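Local coordinates for protein hydrolase, haloacid dehalogenase-like family (PDB 3S6J) that probably acts as a metal-dependent sugar phosphatase of the haloacid dehalogenase-like family, with calcium bound in its active-site region, at residues D19-Y22 against Q23-A27; W42-H45 against R46-M50; N136-R140 against D141-Y145; Y145-D149 against P150-L154; D211-D214 against L215-H218. All blocks are in the same frame, centred on the assembly; numbering follows the deposited sequence.

Interaction 1. Residues D19-Y22 against Q23-A27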
loop_
_atom_site.group_PDB
_atom_site.type_symbol
_atom_site.label_atom_id
_atom_site.label_comp_id
_atom_site.label_asym_id
_atom_site.label_seq_id
_atom_site.Cartn_x
_atom_site.Cartn_y
_atom_site.Cartn_z
ATOM N N ASP E 19 3.493 12.957 -0.153
ATOM C CA ASP E 19 3.735 11.518 -0.244
ATOM C C ASP E 19 4.196 10.953 1.105
ATOM O O ASP E 19 5.379 10.645 1.298
ATOM C CB ASP E 19 4.754 11.227 -1.338
ATOM C CG ASP E 19 4.827 9.765 -1.692
ATOM O OD1 ASP E 19 4.088 8.966 -1.074
ATOM O OD2 ASP E 19 5.631 9.423 -2.596
ATOM N N SER E 20 3.255 10.808 2.033
ATOM C CA SER E 20 3.613 10.475 3.408
ATOM C C SER E 20 2.883 9.286 4.046
ATOM O O SER E 20 3.191 8.919 5.176
ATOM C CB SER E 20 3.470 11.705 4.306
ATOM O OG SER E 20 2.211 12.311 4.146
ATOM N N VAL E 21 1.954 8.670 3.322
ATOM C CA VAL E 21 1.240 7.513 3.846
ATOM C C VAL E 21 2.187 6.378 4.239
ATOM O O VAL E 21 2.013 5.760 5.266
ATOM C CB VAL E 21 0.201 6.975 2.822
ATOM C CG1 VAL E 21 -0.311 5.615 3.250
ATOM C CG2 VAL E 21 -0.964 7.962 2.636
ATOM N N TYR E 22 3.185 6.103 3.406
ATOM C CA TYR E 22 4.074 4.984 3.632
ATOM C C TYR E 22 4.985 5.227 4.844
ATOM O O TYR E 22 5.388 4.278 5.535
ATOM C CB TYR E 22 4.870 4.644 2.348
ATOM C CG TYR E 22 3.968 4.046 1.273
ATOM C CD1 TYR E 22 3.103 4.855 0.533
ATOM C CD2 TYR E 22 3.951 2.673 1.022
ATOM C CE1 TYR E 22 2.266 4.319 -0.440
ATOM C CE2 TYR E 22 3.105 2.132 0.056
ATOM C CZ TYR E 22 2.266 2.963 -0.665
ATOM O OH TYR E 22 1.412 2.434 -1.602
ATOM N N GLN E 23 5.289 6.496 5.114
ATOM C CA GLN E 23 6.011 6.834 6.335
ATOM C C GLN E 23 5.093 6.620 7.548
ATOM O O GLN E 23 5.520 6.090 8.579
ATOM C CB GLN E 23 6.564 8.267 6.278
ATOM C CG GLN E 23 7.796 8.439 5.385
ATOM C CD GLN E 23 7.476 8.400 3.891
ATOM O OE1 GLN E 23 6.375 8.753 3.461
ATOM N NE2 GLN E 23 8.447 7.978 3.096
ATOM N N ASN E 24 3.826 7.016 7.404
ATOM C CA ASN E 24 2.836 6.834 8.458
ATOM C C ASN E 24 2.715 5.338 8.770
ATOM O O ASN E 24 2.869 4.927 9.912
ATOM C CB ASN E 24 1.491 7.454 8.057
ATOM C CG ASN E 24 0.638 7.842 9.245
ATOM O OD1 ASN E 24 0.937 7.480 10.376
ATOM N ND2 ASN E 24 -0.426 8.588 8.996
ATOM N N VAL E 25 2.502 4.520 7.743
ATOM C CA VAL E 25 2.473 3.070 7.919
ATOM C C VAL E 25 3.683 2.533 8.704
ATOM O O VAL E 25 3.526 1.780 9.669
ATOM C CB VAL E 25 2.339 2.317 6.553
ATOM C CG1 VAL E 25 2.267 0.821 6.782
ATOM C CG2 VAL E 25 1.099 2.759 5.816
ATOM N N ALA E 26 4.884 2.917 8.294
ATOM C CA ALA E 26 6.107 2.425 8.928
ATOM C C ALA E 26 6.175 2.841 10.396
ATOM O O ALA E 26 6.547 2.041 11.268
ATOM C CB ALA E 26 7.325 2.924 8.166
ATOM N N ALA E 27 5.767 4.079 10.666
ATOM C CA ALA E 27 5.698 4.608 12.028
ATOM C C ALA E 27 4.719 3.825 12.908
ATOM O O ALA E 27 5.027 3.525 14.066
ATOM C CB ALA E 27 5.329 6.094 12.010
HETATM O O HOH W 1 4.726 7.879 1.400
#
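One water is gripped from three sides at the start of helix 21-34: it accepts from the backbone N of Tyr22 and lies 2.8 Å from both Asp19 OD1 and Gln23 OE1, able to donate to either. The site is the first turn of the helix that follows the aspartate-bearing loop of a HAD-type fold, with Ser20 at the N-cap position. The hydroxyl of Ser20 makes no capping bond; it goes instead to the calcium ligand Asp14, which Asn24 ND2 also reaches. Gln23 reaches back over the turn because its chain bends at chi2 (74°), which brings OE1 within 3.3 Å of Ser20 CA. Three successive i to i+4 bonds build the turn. The straightest runs from Val25 N to Val21 O at 2.8 Å, with an N-H...O angle of 174°. Asp19 OD2 and Tyr22 OH bond Met41 N and His45 ND1 of the second subunit, respectively, so this helix start also belongs to the dimer interface. Asn24 OD1 and Gln23 NE2 are taken by His79 and Gln89. One turn apart, the valine side chains touch at an angle to each other, Val21 CG1 lying 4.1 Å from Val25 CG2.

Interaction 2. Residues W42-H45 against R46-M50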
loop_
_atom_site.group_PDB
_atom_site.type_symbol
_atom_site.label_atom_id
_atom_site.label_comp_id
_atom_site.label_asym_id
_atom_site.label_seq_id
_atom_site.Cartn_x
_atom_site.Cartn_y
_atom_site.Cartn_z
ATOM N N TRP E 42 -0.192 -4.362 5.521
ATOM C CA TRP E 42 -1.370 -4.040 4.698
ATOM C C TRP E 42 -2.600 -3.648 5.562
ATOM O O TRP E 42 -3.368 -2.744 5.187
ATOM C CB TRP E 42 -1.714 -5.179 3.729
ATOM C CG TRP E 42 -2.372 -6.352 4.400
ATOM C CD1 TRP E 42 -1.757 -7.353 5.095
ATOM C CD2 TRP E 42 -3.776 -6.644 4.432
ATOM N NE1 TRP E 42 -2.701 -8.248 5.567
ATOM C CE2 TRP E 42 -3.941 -7.832 5.169
ATOM C CE3 TRP E 42 -4.906 -6.008 3.913
ATOM C CZ2 TRP E 42 -5.198 -8.394 5.417
ATOM C CZ3 TRP E 42 -6.147 -6.569 4.144
ATOM C CH2 TRP E 42 -6.280 -7.754 4.892
ATOM N N ARG E 43 -2.766 -4.308 6.714
ATOM C CA ARG E 43 -3.850 -3.999 7.654
ATOM C C ARG E 43 -3.687 -2.602 8.253
ATOM O O ARG E 43 -4.666 -1.902 8.476
ATOM C CB ARG E 43 -3.957 -5.058 8.790
ATOM C CG ARG E 43 -3.830 -6.518 8.333
ATOM C CD ARG E 43 -4.377 -7.545 9.336
ATOM N NE ARG E 43 -5.832 -7.596 9.197
ATOM C CZ ARG E 43 -6.534 -8.649 8.791
ATOM N NH1 ARG E 43 -5.944 -9.797 8.514
ATOM N NH2 ARG E 43 -7.847 -8.544 8.691
ATOM N N ILE E 44 -2.447 -2.196 8.528
ATOM C CA ILE E 44 -2.190 -0.834 9.009
ATOM C C ILE E 44 -2.469 0.203 7.909
ATOM O O ILE E 44 -3.045 1.266 8.164
ATOM C CB ILE E 44 -0.745 -0.668 9.547
ATOM C CG1 ILE E 44 -0.524 -1.589 10.764
ATOM C CG2 ILE E 44 -0.489 0.796 9.922
ATOM C CD1 ILE E 44 0.940 -1.846 11.150
ATOM N N HIS E 45 -2.083 -0.133 6.682
ATOM C CA HIS E 45 -2.246 0.763 5.524
ATOM C C HIS E 45 -3.731 1.000 5.269
ATOM O O HIS E 45 -4.139 2.096 4.887
ATOM C CB HIS E 45 -1.564 0.158 4.275
ATOM C CG HIS E 45 -1.459 1.097 3.105
ATOM N ND1 HIS E 45 -0.771 0.774 1.963
ATOM C CD2 HIS E 45 -1.940 2.358 2.923
ATOM C CE1 HIS E 45 -0.822 1.795 1.116
ATOM N NE2 HIS E 45 -1.527 2.759 1.679
ATOM N N ARG E 46 -4.543 -0.026 5.500
ATOM C CA ARG E 46 -5.995 0.074 5.307
ATOM C C ARG E 46 -6.643 1.159 6.171
ATOM O O ARG E 46 -7.671 1.723 5.796
ATOM C CB ARG E 46 -6.673 -1.261 5.645
ATOM C CG ARG E 46 -6.724 -2.280 4.524
ATOM C CD ARG E 46 -7.982 -3.170 4.672
ATOM N NE ARG E 46 -8.148 -3.748 6.016
ATOM C CZ ARG E 46 -8.874 -4.842 6.281
ATOM N NH1 ARG E 46 -9.506 -5.488 5.303
ATOM N NH2 ARG E 46 -8.970 -5.299 7.525
ATOM N N LYS E 47 -6.068 1.423 7.344
ATOM C CA LYS E 47 -6.677 2.341 8.308
ATOM C C LYS E 47 -6.096 3.764 8.256
ATOM O O LYS E 47 -6.597 4.678 8.915
ATOM C CB LYS E 47 -6.531 1.804 9.739
ATOM C CG LYS E 47 -6.926 0.345 9.946
ATOM C CD LYS E 47 -8.396 0.063 9.626
ATOM C CE LYS E 47 -8.838 -1.285 10.215
ATOM N NZ LYS E 47 -10.130 -1.775 9.635
ATOM N N ILE E 48 -5.020 3.953 7.516
ATOM C CA ILE E 48 -4.406 5.274 7.435
ATOM C C ILE E 48 -5.423 6.291 6.903
ATOM O O ILE E 48 -6.008 6.117 5.820
ATOM C CB ILE E 48 -3.108 5.249 6.580
ATOM C CG1 ILE E 48 -2.101 4.265 7.185
ATOM C CG2 ILE E 48 -2.489 6.643 6.474
ATOM C CD1 ILE E 48 -1.625 4.618 8.602
ATOM N N GLY E 49 -5.638 7.345 7.685
ATOM C CA GLY E 49 -6.660 8.332 7.385
ATOM C C GLY E 49 -7.686 8.426 8.509
ATOM O O GLY E 49 -8.337 9.458 8.662
HETATM N N MSE E 50 -7.847 7.352 9.283
HETATM C CA MSE E 50 -8.592 7.426 10.552
HETATM C C MSE E 50 -7.740 8.136 11.581
HETATM O O MSE E 50 -6.513 8.121 11.476
HETATM C CB MSE E 50 -8.900 6.038 11.108
HETATM C CG MSE E 50 -9.740 5.146 10.227
HETATM SE SE MSE E 50 -10.408 3.651 11.292
HETATM C CE MSE E 50 -12.149 3.398 10.457
HETATM O O HOH W 2 -7.134 -3.376 8.553
#
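Trp42, Arg43 and Arg46 gather along one side of helix 41-47 in charged and aromatic contacts. The side chains of Trp42 and Arg46 run side by side in the same direction, and Trp42 CZ3 lies over one face of the Arg46 guanidinium, toward its rim, with Arg46 NH1 3.7 Å from Trp42 CZ3. The two planes are 60° apart, so this is a tilted contact and not a parallel stack. A bend at chi3 (-50°) turns the end of Arg46 back along the helix toward the indole. The guanidinium groups of Arg43 and Arg46 stand nearly perpendicular, their NH2 atoms 3.6 Å apart. Glu62 forms salt bridges with both arginines, gathering them round one carboxylate, while Arg43 NH2 also pairs with Glu210 of the second subunit.

Among the hydrogen bonds, a water donates to Arg43 O and accepts from Arg46 NE at 2.8 Å. The backbone bond Arg46 N to Trp42 O (3.0 Å) is the last sound i to i+4 link. Lys47 N then bonds Ile44 O, and Ile48 N makes weak bonds to Ile44 O and His45 O, as the helix gives way to a type II turn from Lys47 to Met50.

Apolar contact is slight, with Ile44 CG2 4.2 Å from Ile48 CD1. Ile48 lies against the calcium ligand Asp14, and His45 ND1 bonds Tyr22 OH of the second subunit, placing helix 41-47 between metal site and interface. Both isoleucines pack on Trp28 of helix 21-34, while Lys47 and Met50 face helix 52-63.

Interaction 3. Residues N136-R140 against D141-Y145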
loop_
_atom_site.group_PDB
_atom_site.type_symbol
_atom_site.label_atom_id
_atom_site.label_comp_id
_atom_site.label_asym_id
_atom_site.label_seq_id
_atom_site.Cartn_x
_atom_site.Cartn_y
_atom_site.Cartn_z
ATOM N N ASN E 136 -5.476 27.812 5.798
ATOM C CA ASN E 136 -6.715 27.233 6.299
ATOM C C ASN E 136 -6.549 25.735 6.519
ATOM O O ASN E 136 -6.438 24.963 5.566
ATOM C CB ASN E 136 -7.851 27.488 5.308
ATOM C CG ASN E 136 -8.378 28.915 5.366
ATOM O OD1 ASN E 136 -8.188 29.633 6.351
ATOM N ND2 ASN E 136 -9.069 29.320 4.318
ATOM N N ILE E 137 -6.517 25.326 7.779
ATOM C CA ILE E 137 -6.340 23.921 8.109
ATOM C C ILE E 137 -7.061 23.544 9.396
ATOM O O ILE E 137 -7.119 24.327 10.347
ATOM C CB ILE E 137 -4.846 23.545 8.231
ATOM C CG1 ILE E 137 -4.696 22.073 8.624
ATOM C CG2 ILE E 137 -4.144 24.437 9.249
ATOM C CD1 ILE E 137 -3.273 21.564 8.521
ATOM N N VAL E 138 -7.623 22.341 9.403
ATOM C CA VAL E 138 -8.234 21.763 10.593
ATOM C C VAL E 138 -7.519 20.460 10.908
ATOM O O VAL E 138 -7.216 19.680 10.005
ATOM C CB VAL E 138 -9.734 21.485 10.380
ATOM C CG1 VAL E 138 -10.281 20.680 11.515
ATOM C CG2 VAL E 138 -10.496 22.788 10.269
ATOM N N THR E 139 -7.230 20.236 12.187
ATOM C CA THR E 139 -6.585 19.003 12.617
ATOM C C THR E 139 -7.443 18.255 13.630
ATOM O O THR E 139 -8.473 18.755 14.088
ATOM C CB THR E 139 -5.171 19.269 13.210
ATOM O OG1 THR E 139 -5.285 19.923 14.482
ATOM C CG2 THR E 139 -4.376 20.144 12.286
ATOM N N ARG E 140 -7.004 17.049 13.971
ATOM C CA ARG E 140 -7.691 16.198 14.933
ATOM C C ARG E 140 -7.848 16.918 16.266
ATOM O O ARG E 140 -8.819 16.713 16.990
ATOM C CB ARG E 140 -6.888 14.910 15.120
ATOM C CG ARG E 140 -7.292 14.088 16.311
ATOM C CD ARG E 140 -8.564 13.308 16.034
ATOM N NE ARG E 140 -9.046 12.675 17.255
ATOM C CZ ARG E 140 -9.863 13.275 18.107
ATOM N NH1 ARG E 140 -10.276 14.509 17.852
ATOM N NH2 ARG E 140 -10.271 12.646 19.208
ATOM N N ASP E 141 -6.883 17.772 16.582
ATOM C CA ASP E 141 -6.944 18.570 17.799
ATOM C C ASP E 141 -8.042 19.633 17.728
ATOM O O ASP E 141 -8.324 20.312 18.714
ATOM C CB ASP E 141 -5.590 19.225 18.066
ATOM C CG ASP E 141 -4.452 18.209 18.152
ATOM O OD1 ASP E 141 -4.651 17.123 18.750
ATOM O OD2 ASP E 141 -3.350 18.503 17.631
ATOM N N ASP E 142 -8.679 19.775 16.571
ATOM C CA ASP E 142 -9.698 20.806 16.404
ATOM C C ASP E 142 -11.100 20.273 16.580
ATOM O O ASP E 142 -12.050 21.044 16.626
ATOM C CB ASP E 142 -9.581 21.468 15.030
ATOM C CG ASP E 142 -8.327 22.271 14.894
ATOM O OD1 ASP E 142 -8.004 22.994 15.858
ATOM O OD2 ASP E 142 -7.649 22.165 13.848
ATOM N N VAL E 143 -11.233 18.956 16.676
ATOM C CA VAL E 143 -12.548 18.331 16.706
ATOM C C VAL E 143 -12.584 17.187 17.714
ATOM O O VAL E 143 -11.553 16.811 18.276
ATOM C CB VAL E 143 -12.936 17.784 15.312
ATOM C CG1 VAL E 143 -13.147 18.928 14.325
ATOM C CG2 VAL E 143 -11.874 16.836 14.814
ATOM N N SER E 144 -13.772 16.636 17.944
ATOM C CA SER E 144 -13.915 15.497 18.843
ATOM C C SER E 144 -13.543 14.202 18.129
ATOM O O SER E 144 -12.950 13.301 18.712
ATOM C CB SER E 144 -15.357 15.391 19.366
ATOM O OG SER E 144 -15.848 16.630 19.859
ATOM N N TYR E 145 -13.897 14.112 16.855
ATOM C CA TYR E 145 -13.812 12.846 16.139
ATOM C C TYR E 145 -13.085 13.017 14.821
ATOM O O TYR E 145 -13.249 14.027 14.130
ATOM C CB TYR E 145 -15.226 12.290 15.911
ATOM C CG TYR E 145 -16.010 12.140 17.199
ATOM C CD1 TYR E 145 -15.655 11.179 18.134
ATOM C CD2 TYR E 145 -17.096 12.966 17.483
ATOM C CE1 TYR E 145 -16.362 11.032 19.319
ATOM C CE2 TYR E 145 -17.813 12.833 18.665
ATOM C CZ TYR E 145 -17.437 11.864 19.586
ATOM O OH TYR E 145 -18.136 11.710 20.781
#
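The turn at the carboxyl end of strand 137-138, an edge strand of the parallel sheet, is closed by Asp142 folding back on Thr139. Asp142 OD2 accepts from Thr139 N at 2.6 Å with an N-H...O angle of 171°, met on the anti side of the carboxylate and somewhat out of its plane. In return Asp142 N donates to Thr139 O at 2.7 Å, approaching from well above the carbonyl plane. The two residues thus hold each other by a side-chain and a backbone bond across one short 3-10 turn. Thr139 OG1, set between backbone N and carbonyl carbon (chi1 71°), adds a weak bond to the same OD2 and accepts another weak one from Asp141 N. The Asp142 CB also rests on Val138 CG1, at 3.7 Å.

Further along, Arg140 curls over the loop through a bend at chi2 (78°). Its NH1 makes a weak, bent bond to Val143 O, which lies at the guanidinium edge in its plane, while Arg140 NH2 is 2.8 Å from Ser144 O. Tyr145 CA sits over one guanidinium face. Asp141 OD2 is taken by Ile118 N, joining the turn to the start of helix 118-127. Val138 and Val143 both pack on Leu152. This is the strand-to-loop exit of a beta-alpha-beta unit in the Rossmann-like HAD core, where the chain leaves the parallel sheet and heads for helix 151-160.

Interaction 4. Residues Y145-D149 against P150-L154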
loop_
_atom_site.group_PDB
_atom_site.type_symbol
_atom_site.label_atom_id
_atom_site.label_comp_id
_atom_site.label_asym_id
_atom_site.label_seq_id
_atom_site.Cartn_x
_atom_site.Cartn_y
_atom_site.Cartn_z
ATOM N N TYR E 145 -13.897 14.112 16.855
ATOM C CA TYR E 145 -13.812 12.846 16.139
ATOM C C TYR E 145 -13.085 13.017 14.821
ATOM O O TYR E 145 -13.249 14.027 14.130
ATOM C CB TYR E 145 -15.226 12.290 15.911
ATOM C CG TYR E 145 -16.010 12.140 17.199
ATOM C CD1 TYR E 145 -15.655 11.179 18.134
ATOM C CD2 TYR E 145 -17.096 12.966 17.483
ATOM C CE1 TYR E 145 -16.362 11.032 19.319
ATOM C CE2 TYR E 145 -17.813 12.833 18.665
ATOM C CZ TYR E 145 -17.437 11.864 19.586
ATOM O OH TYR E 145 -18.136 11.710 20.781
ATOM N N GLY E 146 -12.267 12.030 14.478
ATOM C CA GLY E 146 -11.549 12.056 13.227
ATOM C C GLY E 146 -12.325 11.302 12.175
ATOM O O GLY E 146 -13.434 10.809 12.420
ATOM N N LYS E 147 -11.738 11.206 10.992
ATOM C CA LYS E 147 -12.368 10.466 9.918
ATOM C C LYS E 147 -12.586 9.016 10.347
ATOM O O LYS E 147 -11.795 8.458 11.112
ATOM C CB LYS E 147 -11.516 10.560 8.663
ATOM C CG LYS E 147 -11.329 11.989 8.171
ATOM C CD LYS E 147 -10.147 12.074 7.201
ATOM C CE LYS E 147 -9.775 13.519 6.893
ATOM N NZ LYS E 147 -8.581 13.614 6.006
ATOM N N PRO E 148 -13.665 8.388 9.855
ATOM C CA PRO E 148 -14.610 8.889 8.849
ATOM C C PRO E 148 -15.773 9.739 9.387
ATOM O O PRO E 148 -16.723 10.009 8.632
ATOM C CB PRO E 148 -15.155 7.594 8.275
ATOM C CG PRO E 148 -15.296 6.743 9.529
ATOM C CD PRO E 148 -13.939 6.971 10.179
ATOM N N ASP E 149 -15.732 10.131 10.664
ATOM C CA ASP E 149 -16.695 11.102 11.163
ATOM C C ASP E 149 -16.555 12.398 10.353
ATOM O O ASP E 149 -15.446 12.795 9.978
ATOM C CB ASP E 149 -16.505 11.362 12.651
ATOM C CG ASP E 149 -17.681 12.103 13.266
ATOM O OD1 ASP E 149 -17.806 13.333 13.031
ATOM O OD2 ASP E 149 -18.478 11.450 13.984
ATOM N N PRO E 150 -17.693 13.025 10.030
ATOM C CA PRO E 150 -17.747 14.221 9.182
ATOM C C PRO E 150 -17.205 15.469 9.882
ATOM O O PRO E 150 -17.112 16.530 9.252
ATOM C CB PRO E 150 -19.250 14.407 8.934
ATOM C CG PRO E 150 -19.890 13.128 9.330
ATOM C CD PRO E 150 -19.035 12.540 10.388
ATOM N N ASP E 151 -16.868 15.345 11.160
ATOM C CA ASP E 151 -16.432 16.489 11.951
ATOM C C ASP E 151 -15.436 17.385 11.252
ATOM O O ASP E 151 -15.674 18.588 11.115
ATOM C CB ASP E 151 -15.840 16.035 13.282
ATOM C CG ASP E 151 -16.803 16.213 14.429
ATOM O OD1 ASP E 151 -18.017 16.364 14.150
ATOM O OD2 ASP E 151 -16.348 16.214 15.598
ATOM N N LEU E 152 -14.311 16.803 10.840
ATOM C CA LEU E 152 -13.234 17.566 10.225
ATOM C C LEU E 152 -13.693 18.383 9.003
ATOM O O LEU E 152 -13.268 19.526 8.823
ATOM C CB LEU E 152 -12.066 16.655 9.818
ATOM C CG LEU E 152 -10.836 16.403 10.707
ATOM C CD1 LEU E 152 -10.616 17.482 11.751
ATOM C CD2 LEU E 152 -10.899 15.055 11.359
ATOM N N PHE E 153 -14.525 17.791 8.151
ATOM C CA PHE E 153 -14.894 18.442 6.903
ATOM C C PHE E 153 -15.857 19.582 7.166
ATOM O O PHE E 153 -15.811 20.615 6.499
ATOM C CB PHE E 153 -15.495 17.438 5.916
ATOM C CG PHE E 153 -14.506 16.401 5.422
ATOM C CD1 PHE E 153 -13.143 16.643 5.481
ATOM C CD2 PHE E 153 -14.940 15.200 4.885
ATOM C CE1 PHE E 153 -12.231 15.700 5.027
ATOM C CE2 PHE E 153 -14.029 14.255 4.422
ATOM C CZ PHE E 153 -12.679 14.507 4.499
ATOM N N LEU E 154 -16.739 19.369 8.140
ATOM C CA LEU E 154 -17.695 20.375 8.578
ATOM C C LEU E 154 -16.965 21.584 9.156
ATOM O O LEU E 154 -17.303 22.723 8.845
ATOM C CB LEU E 154 -18.655 19.778 9.621
ATOM C CG LEU E 154 -19.508 18.608 9.101
ATOM C CD1 LEU E 154 -20.352 17.993 10.182
ATOM C CD2 LEU E 154 -20.374 19.052 7.921
HETATM O O HOH W 3 -14.511 14.690 8.162
#
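Asp149 OD1 accepts from Asp151 N at 2.9 Å through its anti lone pair, capping the start of helix 151-160. The carboxylate is brought there by chi1 of -166°, which sets CG opposite the backbone N, where the side chain crosses the Pro150 ring at about a right angle, Asp149 CG 3.2 Å from Pro150 CD. A water extends the link, donating to Asp149 O and accepting from Phe153 N while lying above one face of the Phe153 ring.

Asp151 points back in turn. Its OD2 receives a long, weak bond from Tyr145 N and lies 3.8 Å from Tyr145 CD2, with ring and carboxylate planes 45° apart. The carboxylates of Asp149 and Asp151 are close, OD1 to OD1 3.2 Å, a like-charge proximity that the helix start and the N-H of Asp151 may partly offset.

Around this cap, Leu152 CD2 covers the backbone of Gly146, 3.6 Å from its CA. The extended chain of Lys147 crosses the Phe153 side chain at about a right angle, with Lys147 CE 3.8 Å from Phe153 CE1. Beyond that crossing, Lys147 NZ forms salt bridges with Asp12 and Asp176 and bonds Ala113 O. A cis peptide bond precedes Pro148, which packs on helix 174-182. Asp12 is a calcium ligand, so the lysine reaches the metal site, consistent with the conserved lysine of the HAD active site.

Interaction 5. Residues D211-D214 against L215-H218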
loop_
_atom_site.group_PDB
_atom_site.type_symbol
_atom_site.label_atom_id
_atom_site.label_comp_id
_atom_site.label_asym_id
_atom_site.label_seq_id
_atom_site.Cartn_x
_atom_site.Cartn_y
_atom_site.Cartn_z
ATOM N N ASP E 211 -3.242 11.508 -8.884
ATOM C CA ASP E 211 -2.535 12.380 -7.972
ATOM C C ASP E 211 -3.005 13.826 -8.236
ATOM O O ASP E 211 -3.893 14.043 -9.052
ATOM C CB ASP E 211 -1.008 12.172 -8.104
ATOM C CG ASP E 211 -0.502 12.347 -9.549
ATOM O OD1 ASP E 211 -1.172 13.060 -10.327
ATOM O OD2 ASP E 211 0.552 11.770 -9.912
ATOM N N PRO E 212 -2.459 14.811 -7.497
ATOM C CA PRO E 212 -2.990 16.171 -7.669
ATOM C C PRO E 212 -2.843 16.685 -9.098
ATOM O O PRO E 212 -3.721 17.407 -9.560
ATOM C CB PRO E 212 -2.153 17.007 -6.695
ATOM C CG PRO E 212 -1.704 16.003 -5.642
ATOM C CD PRO E 212 -1.511 14.708 -6.371
ATOM N N LEU E 213 -1.774 16.293 -9.790
ATOM C CA LEU E 213 -1.552 16.746 -11.158
ATOM C C LEU E 213 -2.646 16.186 -12.042
ATOM O O LEU E 213 -3.200 16.896 -12.894
ATOM C CB LEU E 213 -0.176 16.320 -11.683
ATOM C CG LEU E 213 0.242 16.750 -13.104
ATOM C CD1 LEU E 213 0.346 18.264 -13.235
ATOM C CD2 LEU E 213 1.583 16.122 -13.510
ATOM N N ASP E 214 -2.959 14.910 -11.845
ATOM C CA ASP E 214 -3.970 14.273 -12.673
ATOM C C ASP E 214 -5.298 14.961 -12.427
ATOM O O ASP E 214 -6.048 15.255 -13.358
ATOM C CB ASP E 214 -4.072 12.777 -12.382
ATOM C CG ASP E 214 -4.914 12.052 -13.413
ATOM O OD1 ASP E 214 -5.101 12.638 -14.516
ATOM O OD2 ASP E 214 -5.386 10.918 -13.123
ATOM N N LEU E 215 -5.574 15.239 -11.157
ATOM C CA LEU E 215 -6.799 15.930 -10.783
ATOM C C LEU E 215 -6.827 17.336 -11.390
ATOM O O LEU E 215 -7.844 17.777 -11.930
ATOM C CB LEU E 215 -6.907 15.997 -9.261
ATOM C CG LEU E 215 -7.912 16.959 -8.637
ATOM C CD1 LEU E 215 -9.302 16.734 -9.165
ATOM C CD2 LEU E 215 -7.888 16.768 -7.146
ATOM N N LEU E 216 -5.703 18.034 -11.293
ATOM C CA LEU E 216 -5.591 19.392 -11.820
ATOM C C LEU E 216 -5.950 19.428 -13.305
ATOM O O LEU E 216 -6.664 20.322 -13.755
ATOM C CB LEU E 216 -4.175 19.938 -11.591
ATOM C CG LEU E 216 -3.707 21.225 -12.290
ATOM C CD1 LEU E 216 -4.659 22.402 -12.092
ATOM C CD2 LEU E 216 -2.306 21.583 -11.790
ATOM N N ASN E 217 -5.457 18.433 -14.040
ATOM C CA ASN E 217 -5.677 18.315 -15.477
ATOM C C ASN E 217 -7.112 17.996 -15.837
ATOM O O ASN E 217 -7.491 18.119 -16.985
ATOM C CB ASN E 217 -4.760 17.235 -16.064
ATOM C CG ASN E 217 -3.328 17.718 -16.237
ATOM O OD1 ASN E 217 -3.087 18.914 -16.366
ATOM N ND2 ASN E 217 -2.371 16.789 -16.236
ATOM N N HIS E 218 -7.901 17.571 -14.857
ATOM C CA HIS E 218 -9.302 17.246 -15.084
ATOM C C HIS E 218 -10.223 18.078 -14.215
ATOM O O HIS E 218 -11.390 17.724 -14.016
ATOM C CB HIS E 218 -9.550 15.773 -14.793
ATOM C CG HIS E 218 -8.805 14.863 -15.708
ATOM N ND1 HIS E 218 -9.386 14.290 -16.818
ATOM C CD2 HIS E 218 -7.512 14.474 -15.710
ATOM C CE1 HIS E 218 -8.483 13.568 -17.455
ATOM N NE2 HIS E 218 -7.341 13.653 -16.796
HETATM O O HOH W 4 -3.244 13.607 -16.126
#
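With chi1 of -169°, Asp214 CG lies opposite its own backbone N, which swings the carboxylate along the helix toward His218, one turn ahead. His218 CG is in turn opposite its carbonyl carbon (chi1 -64°), and carboxylate and imidazole planes are 86° apart. Asp214 OD1 is 3.4 Å from His218 NE2, but the ring is modelled too close to the Asp214 carbonyl, so this placement is doubtful. The same Asp214 OD1 accepts a hydrogen bond from a water at 2.6 Å, and this water makes a weak, longer bond with Asn217 ND2. Asp214 OD2 accepts from Glu210 N; with the water on OD1 this probably limits the carboxylate's rotation.

At the start of helix 212-217, Asp211 is the N-cap: its OD1 receives Asp214 N at 3.0 Å, nearly along the C-O axis, while Asp211 O accepts from Leu215 N at 2.9 Å. Leu216 N to Pro212 O, at 2.7 Å, and Asn217 N to Leu213 O continue the i to i+4 ladder. Asp211 OD2 pairs with Arg43 of the second subunit.

Leu213 CG touches Asn217 ND2 at 4.1 Å. Pro212 and Leu215 pack on strand 186-190, Leu215 also meets Tyr209 of strand 207-209, and Leu216 lies against helix 96-105.

Overall arrangement
Along the chain the five contacts follow in order, and interactions 3 and 4 share Tyr145. Interactions 1 and 2 lie on successive helices, 21-34 and 41-47, with centres about 10 Å apart; Val21 packs on His45 and Val25 on Ile48, and both contacts reach the second subunit. Interactions 3 and 4, centres about 8 Å apart, form the link from strand 137-138 to helix 151-160 and touch through Leu152. Interaction 2 meets interaction 4 where Gly49 and Met50 touch Lys147 and Pro148, bringing the two regions together beside the calcium site. Interaction 5, at least 22 Å from the others between centres, lies by strand 207-209 at the far sheet edge.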